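Long-range contact in PlaB phospholipase (Legionella pneumophila, PDB 6ZTI), which probably hydrolyses phospholipids as an alpha/beta-hydrolase virulence factor whose activity is controlled by NAD(H)-mediated tetramerization: residues L118-P131 / Y183-T196. Residues are numbered along the deposited sequence; the frame is centred on the assembly and turned at random.
Sequences LAKCPLSHLIMLAP and YDCTANGVYSFVLT
Ile-127 and Phe-193 meet where the axes of two parallel strands, 123-129 and 191-196, approach to 4.6 Å. Six backbone hydrogen bonds join them, beginning with Tyr-191 N to Ser-124 O and ending with Ala-130 N to Leu-195 O at 2.7 Å. His-125, Ile-127 and Leu-129 share one face of the sheet with Tyr-191, Phe-193 and Leu-195. There the Phe-193 ring presents its edge to two neighbours: CD1 lies 3.4 Å from Leu-126 O, and CE1 comes near His-125 CD2, while Ile-127 CG1 approaches CD1 obliquely. The imidazole of His-125 is gripped at both nitrogens. Its ND1 pairs in the ring plane with Ser-124 OG at 2.7 Å, and NE2 bonds to Val-297 O, which together should fix the ring's rotation. Tyr-191 CD2 then sits over one face of that imidazole, the two rings inclined at 49°. Helices 286-296 and 300-320 cover this side, with Tyr-303 edge-to-face against Phe-193.

On the other face, Met-128 bends at its last torsion (chi3 -79°), which brings CE to 3.6 Å from Val-194 CG2 and to 3.5 Å from Ser-192 OG. That buried hydroxyl has no polar partner in the model.

Before the strands, Leu-118 reaches into the turn at 183-190. Its CD1 packs 3.7 Å from Tyr-183 CD2, the two side chains crossing at about a right angle, and its CB rests on Asn-188. The Asn-188 amide is held by ND2 bonding in its own plane to Asp-184 O. Leu-123 CD2 and Val-190 CG1 press together tightly, at 3.4 Å. With strand 93-99 flanking 123-129 and strand 257-261 flanking 191-197, these are adjacent inner strands of the parallel sheet in an alpha/beta-hydrolase fold.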
loop_
_atom_site.group_PDB
_atom_site.type_symbol
_atom_site.label_atom_id
_atom_site.label_comp_id
_atom_site.label_asym_id
_atom_site.label_seq_id
_atom_site.Cartn_x
_atom_site.Cartn_y
_atom_site.Cartn_z
ATOM N N LEU B 118 -0.495 27.048 34.464
ATOM C CA LEU B 118 -1.898 27.324 34.185
ATOM C C LEU B 118 -2.401 28.575 34.883
ATOM O O LEU B 118 -3.422 29.127 34.466
ATOM C CB LEU B 118 -2.776 26.142 34.598
ATOM C CG LEU B 118 -2.734 24.874 33.756
ATOM C CD1 LEU B 118 -3.761 23.914 34.303
ATOM C CD2 LEU B 118 -2.999 25.151 32.303
ATOM N N ALA B 119 -1.727 29.031 35.943
ATOM C CA ALA B 119 -2.179 30.219 36.656
ATOM C C ALA B 119 -2.003 31.492 35.843
ATOM O O ALA B 119 -2.649 32.501 36.149
ATOM C CB ALA B 119 -1.427 30.355 37.981
ATOM N N LYS B 120 -1.124 31.483 34.842
ATOM C CA LYS B 120 -0.962 32.609 33.933
ATOM C C LYS B 120 -1.860 32.507 32.703
ATOM O O LYS B 120 -1.922 33.453 31.914
ATOM C CB LYS B 120 0.500 32.713 33.485
ATOM C CG LYS B 120 1.488 32.980 34.615
ATOM C CD LYS B 120 1.569 34.453 34.976
ATOM C CE LYS B 120 2.769 34.736 35.871
ATOM N NZ LYS B 120 4.063 34.656 35.128
ATOM N N CYS B 121 -2.539 31.390 32.521
ATOM C CA CYS B 121 -3.409 31.221 31.372
ATOM C C CYS B 121 -4.568 32.211 31.443
ATOM O O CYS B 121 -5.220 32.314 32.489
ATOM C CB CYS B 121 -3.936 29.788 31.343
ATOM S SG CYS B 121 -4.961 29.396 29.933
ATOM N N PRO B 122 -4.870 32.941 30.364
ATOM C CA PRO B 122 -5.967 33.919 30.420
ATOM C C PRO B 122 -7.353 33.295 30.417
ATOM O O PRO B 122 -8.352 34.020 30.500
ATOM C CB PRO B 122 -5.740 34.756 29.158
ATOM C CG PRO B 122 -5.111 33.796 28.203
ATOM C CD PRO B 122 -4.244 32.894 29.030
ATOM N N LEU B 123 -7.449 31.980 30.335
ATOM C CA LEU B 123 -8.728 31.293 30.332
ATOM C C LEU B 123 -9.134 31.019 31.773
ATOM O O LEU B 123 -8.319 30.556 32.573
ATOM C CB LEU B 123 -8.615 30.001 29.513
ATOM C CG LEU B 123 -9.792 29.037 29.426
ATOM C CD1 LEU B 123 -9.797 28.322 28.075
ATOM C CD2 LEU B 123 -9.726 28.006 30.556
ATOM N N SER B 124 -10.384 31.351 32.109
ATOM C CA SER B 124 -10.930 31.125 33.441
ATOM C C SER B 124 -11.886 29.944 33.503
ATOM O O SER B 124 -11.993 29.311 34.557
ATOM C CB SER B 124 -11.674 32.370 33.931
ATOM O OG SER B 124 -12.873 32.562 33.192
ATOM N N HIS B 125 -12.596 29.652 32.406
ATOM C CA HIS B 125 -13.550 28.557 32.335
ATOM C C HIS B 125 -13.401 27.856 30.994
ATOM O O HIS B 125 -13.258 28.508 29.954
ATOM C CB HIS B 125 -15.008 29.036 32.480
ATOM C CG HIS B 125 -15.317 29.702 33.790
ATOM N ND1 HIS B 125 -14.802 30.930 34.144
ATOM C CD2 HIS B 125 -16.112 29.321 34.816
ATOM C CE1 HIS B 125 -15.255 31.271 35.337
ATOM N NE2 HIS B 125 -16.055 30.312 35.766
ATOM N N LEU B 126 -13.433 26.533 31.030
ATOM C CA LEU B 126 -13.439 25.701 29.829
ATOM C C LEU B 126 -14.668 24.812 29.914
ATOM O O LEU B 126 -14.739 23.919 30.764
ATOM C CB LEU B 126 -12.159 24.881 29.702
ATOM C CG LEU B 126 -12.133 23.883 28.538
ATOM C CD1 LEU B 126 -12.473 24.578 27.223
ATOM C CD2 LEU B 126 -10.784 23.195 28.439
ATOM N N ILE B 127 -15.644 25.084 29.053
ATOM C CA ILE B 127 -16.904 24.359 29.008
ATOM C C ILE B 127 -16.927 23.616 27.681
ATOM O O ILE B 127 -17.147 24.219 26.628
ATOM C CB ILE B 127 -18.109 25.295 29.154
ATOM C CG1 ILE B 127 -17.977 26.120 30.436
ATOM C CG2 ILE B 127 -19.409 24.482 29.148
ATOM C CD1 ILE B 127 -19.010 27.230 30.577
ATOM N N MET B 128 -16.687 22.309 27.731
ATOM C CA MET B 128 -16.607 21.460 26.549
ATOM C C MET B 128 -17.929 20.737 26.354
ATOM O O MET B 128 -18.370 20.010 27.247
ATOM C CB MET B 128 -15.476 20.442 26.700
ATOM C CG MET B 128 -14.084 21.041 26.570
ATOM S SD MET B 128 -12.835 19.848 27.062
ATOM C CE MET B 128 -12.959 19.987 28.843
ATOM N N LEU B 129 -18.551 20.931 25.188
ATOM C CA LEU B 129 -19.795 20.269 24.823
ATOM C C LEU B 129 -19.491 19.122 23.863
ATOM O O LEU B 129 -18.922 19.338 22.783
ATOM C CB LEU B 129 -20.774 21.254 24.181
ATOM C CG LEU B 129 -21.016 22.583 24.905
ATOM C CD1 LEU B 129 -21.939 23.526 24.118
ATOM C CD2 LEU B 129 -21.598 22.340 26.292
ATOM N N ALA B 130 -19.870 17.906 24.261
ATOM C CA ALA B 130 -19.623 16.679 23.505
ATOM C C ALA B 130 -18.235 16.678 22.872
ATOM O O ALA B 130 -18.109 16.424 21.668
ATOM C CB ALA B 130 -20.685 16.491 22.425
ATOM N N PRO B 131 -17.182 16.935 23.649
ATOM C CA PRO B 131 -15.826 16.959 23.084
ATOM C C PRO B 131 -15.327 15.573 22.740
ATOM O O PRO B 131 -15.554 14.617 23.486
ATOM C CB PRO B 131 -14.991 17.554 24.218
ATOM C CG PRO B 131 -15.681 17.017 25.432
ATOM C CD PRO B 131 -17.153 17.076 25.115
ATOM N N TYR B 183 -2.213 17.779 34.833
ATOM C CA TYR B 183 -2.874 19.063 35.032
ATOM C C TYR B 183 -3.666 19.082 36.338
ATOM O O TYR B 183 -4.246 18.071 36.755
ATOM C CB TYR B 183 -3.834 19.353 33.882
ATOM C CG TYR B 183 -3.214 19.874 32.597
ATOM C CD1 TYR B 183 -2.151 19.224 31.985
ATOM C CD2 TYR B 183 -3.727 21.017 31.981
ATOM C CE1 TYR B 183 -1.611 19.703 30.788
ATOM C CE2 TYR B 183 -3.203 21.492 30.797
ATOM C CZ TYR B 183 -2.150 20.836 30.213
ATOM O OH TYR B 183 -1.652 21.335 29.050
ATOM N N ASP B 184 -3.705 20.257 36.977
ATOM C CA ASP B 184 -4.659 20.547 38.056
ATOM C C ASP B 184 -5.249 21.915 37.745
ATOM O O ASP B 184 -4.787 22.942 38.249
ATOM C CB ASP B 184 -4.038 20.510 39.437
ATOM C CG ASP B 184 -5.092 20.347 40.542
ATOM O OD1 ASP B 184 -6.275 20.669 40.301
ATOM O OD2 ASP B 184 -4.753 19.894 41.654
ATOM N N CYS B 185 -6.275 21.917 36.894
ATOM C CA CYS B 185 -6.924 23.166 36.513
ATOM C C CYS B 185 -7.518 23.859 37.731
ATOM O O CYS B 185 -7.264 25.044 37.974
ATOM C CB CYS B 185 -8.010 22.891 35.470
ATOM S SG CYS B 185 -7.427 22.220 33.894
ATOM N N THR B 186 -8.302 23.124 38.520
ATOM C CA THR B 186 -8.984 23.734 39.650
ATOM C C THR B 186 -8.003 24.440 40.579
ATOM O O THR B 186 -8.261 25.560 41.023
ATOM C CB THR B 186 -9.779 22.673 40.396
ATOM O OG1 THR B 186 -10.607 21.989 39.456
ATOM C CG2 THR B 186 -10.650 23.311 41.443
ATOM N N ALA B 187 -6.862 23.813 40.862
ATOM C CA ALA B 187 -5.903 24.416 41.770
ATOM C C ALA B 187 -5.327 25.704 41.214
ATOM O O ALA B 187 -4.874 26.553 41.992
ATOM C CB ALA B 187 -4.781 23.429 42.058
ATOM N N ASN B 188 -5.325 25.857 39.890
ATOM C CA ASN B 188 -4.795 27.031 39.218
ATOM C C ASN B 188 -5.892 28.013 38.838
ATOM O O ASN B 188 -5.644 28.944 38.067
ATOM C CB ASN B 188 -4.005 26.613 37.972
ATOM C CG ASN B 188 -2.651 26.034 38.307
ATOM O OD1 ASN B 188 -1.688 26.771 38.520
ATOM N ND2 ASN B 188 -2.559 24.707 38.345
ATOM N N GLY B 189 -7.104 27.819 39.349
ATOM C CA GLY B 189 -8.167 28.766 39.081
ATOM C C GLY B 189 -8.773 28.651 37.708
ATOM O O GLY B 189 -9.388 29.607 37.230
ATOM N N VAL B 190 -8.617 27.510 37.052
ATOM C CA VAL B 190 -9.259 27.239 35.776
ATOM C C VAL B 190 -10.338 26.209 36.046
ATOM O O VAL B 190 -10.052 25.108 36.536
ATOM C CB VAL B 190 -8.263 26.748 34.718
ATOM C CG1 VAL B 190 -8.997 26.306 33.446
ATOM C CG2 VAL B 190 -7.230 27.841 34.400
ATOM N N TYR B 191 -11.571 26.574 35.745
ATOM C CA TYR B 191 -12.736 25.747 36.029
ATOM C C TYR B 191 -13.156 25.092 34.725
ATOM O O TYR B 191 -13.631 25.767 33.807
ATOM C CB TYR B 191 -13.849 26.582 36.657
ATOM C CG TYR B 191 -13.411 27.133 37.992
ATOM C CD1 TYR B 191 -13.145 26.281 39.060
ATOM C CD2 TYR B 191 -13.228 28.499 38.182
ATOM C CE1 TYR B 191 -12.712 26.785 40.297
ATOM C CE2 TYR B 191 -12.807 28.991 39.377
ATOM C CZ TYR B 191 -12.547 28.141 40.438
ATOM O OH TYR B 191 -12.128 28.659 41.644
ATOM N N SER B 192 -12.935 23.780 34.640
ATOM C CA SER B 192 -13.157 22.997 33.438
ATOM C C SER B 192 -14.358 22.071 33.601
ATOM O O SER B 192 -14.569 21.490 34.671
ATOM C CB SER B 192 -11.904 22.180 33.130
ATOM O OG SER B 192 -12.032 21.565 31.869
ATOM N N PHE B 193 -15.140 21.921 32.529
ATOM C CA PHE B 193 -16.361 21.124 32.569
ATOM C C PHE B 193 -16.550 20.390 31.249
ATOM O O PHE B 193 -16.228 20.915 30.177
ATOM C CB PHE B 193 -17.618 21.987 32.808
ATOM C CG PHE B 193 -17.444 23.058 33.839
ATOM C CD1 PHE B 193 -16.709 24.201 33.556
ATOM C CD2 PHE B 193 -18.044 22.944 35.084
ATOM C CE1 PHE B 193 -16.554 25.189 34.503
ATOM C CE2 PHE B 193 -17.898 23.945 36.037
ATOM C CZ PHE B 193 -17.152 25.064 35.745
ATOM N N VAL B 194 -17.114 19.186 31.328
ATOM C CA VAL B 194 -17.547 18.436 30.155
ATOM C C VAL B 194 -19.043 18.201 30.262
ATOM O O VAL B 194 -19.531 17.692 31.277
ATOM C CB VAL B 194 -16.800 17.104 30.012
ATOM C CG1 VAL B 194 -17.468 16.245 28.927
ATOM C CG2 VAL B 194 -15.308 17.376 29.692
ATOM N N LEU B 195 -19.774 18.612 29.245
ATOM C CA LEU B 195 -21.182 18.283 29.136
ATOM C C LEU B 195 -21.402 17.530 27.839
ATOM O O LEU B 195 -20.830 17.880 26.808
ATOM C CB LEU B 195 -22.042 19.546 29.176
ATOM C CG LEU B 195 -21.894 20.452 30.403
ATOM C CD1 LEU B 195 -22.679 21.753 30.217
ATOM C CD2 LEU B 195 -22.366 19.769 31.654
ATOM N N THR B 196 -22.205 16.474 27.884
ATOM C CA THR B 196 -22.540 15.796 26.643
ATOM C C THR B 196 -23.900 15.131 26.791
ATOM O O THR B 196 -24.516 15.149 27.860
ATOM C CB THR B 196 -21.460 14.784 26.259
ATOM O OG1 THR B 196 -21.646 14.379 24.897
ATOM C CG2 THR B 196 -21.549 13.614 27.156
#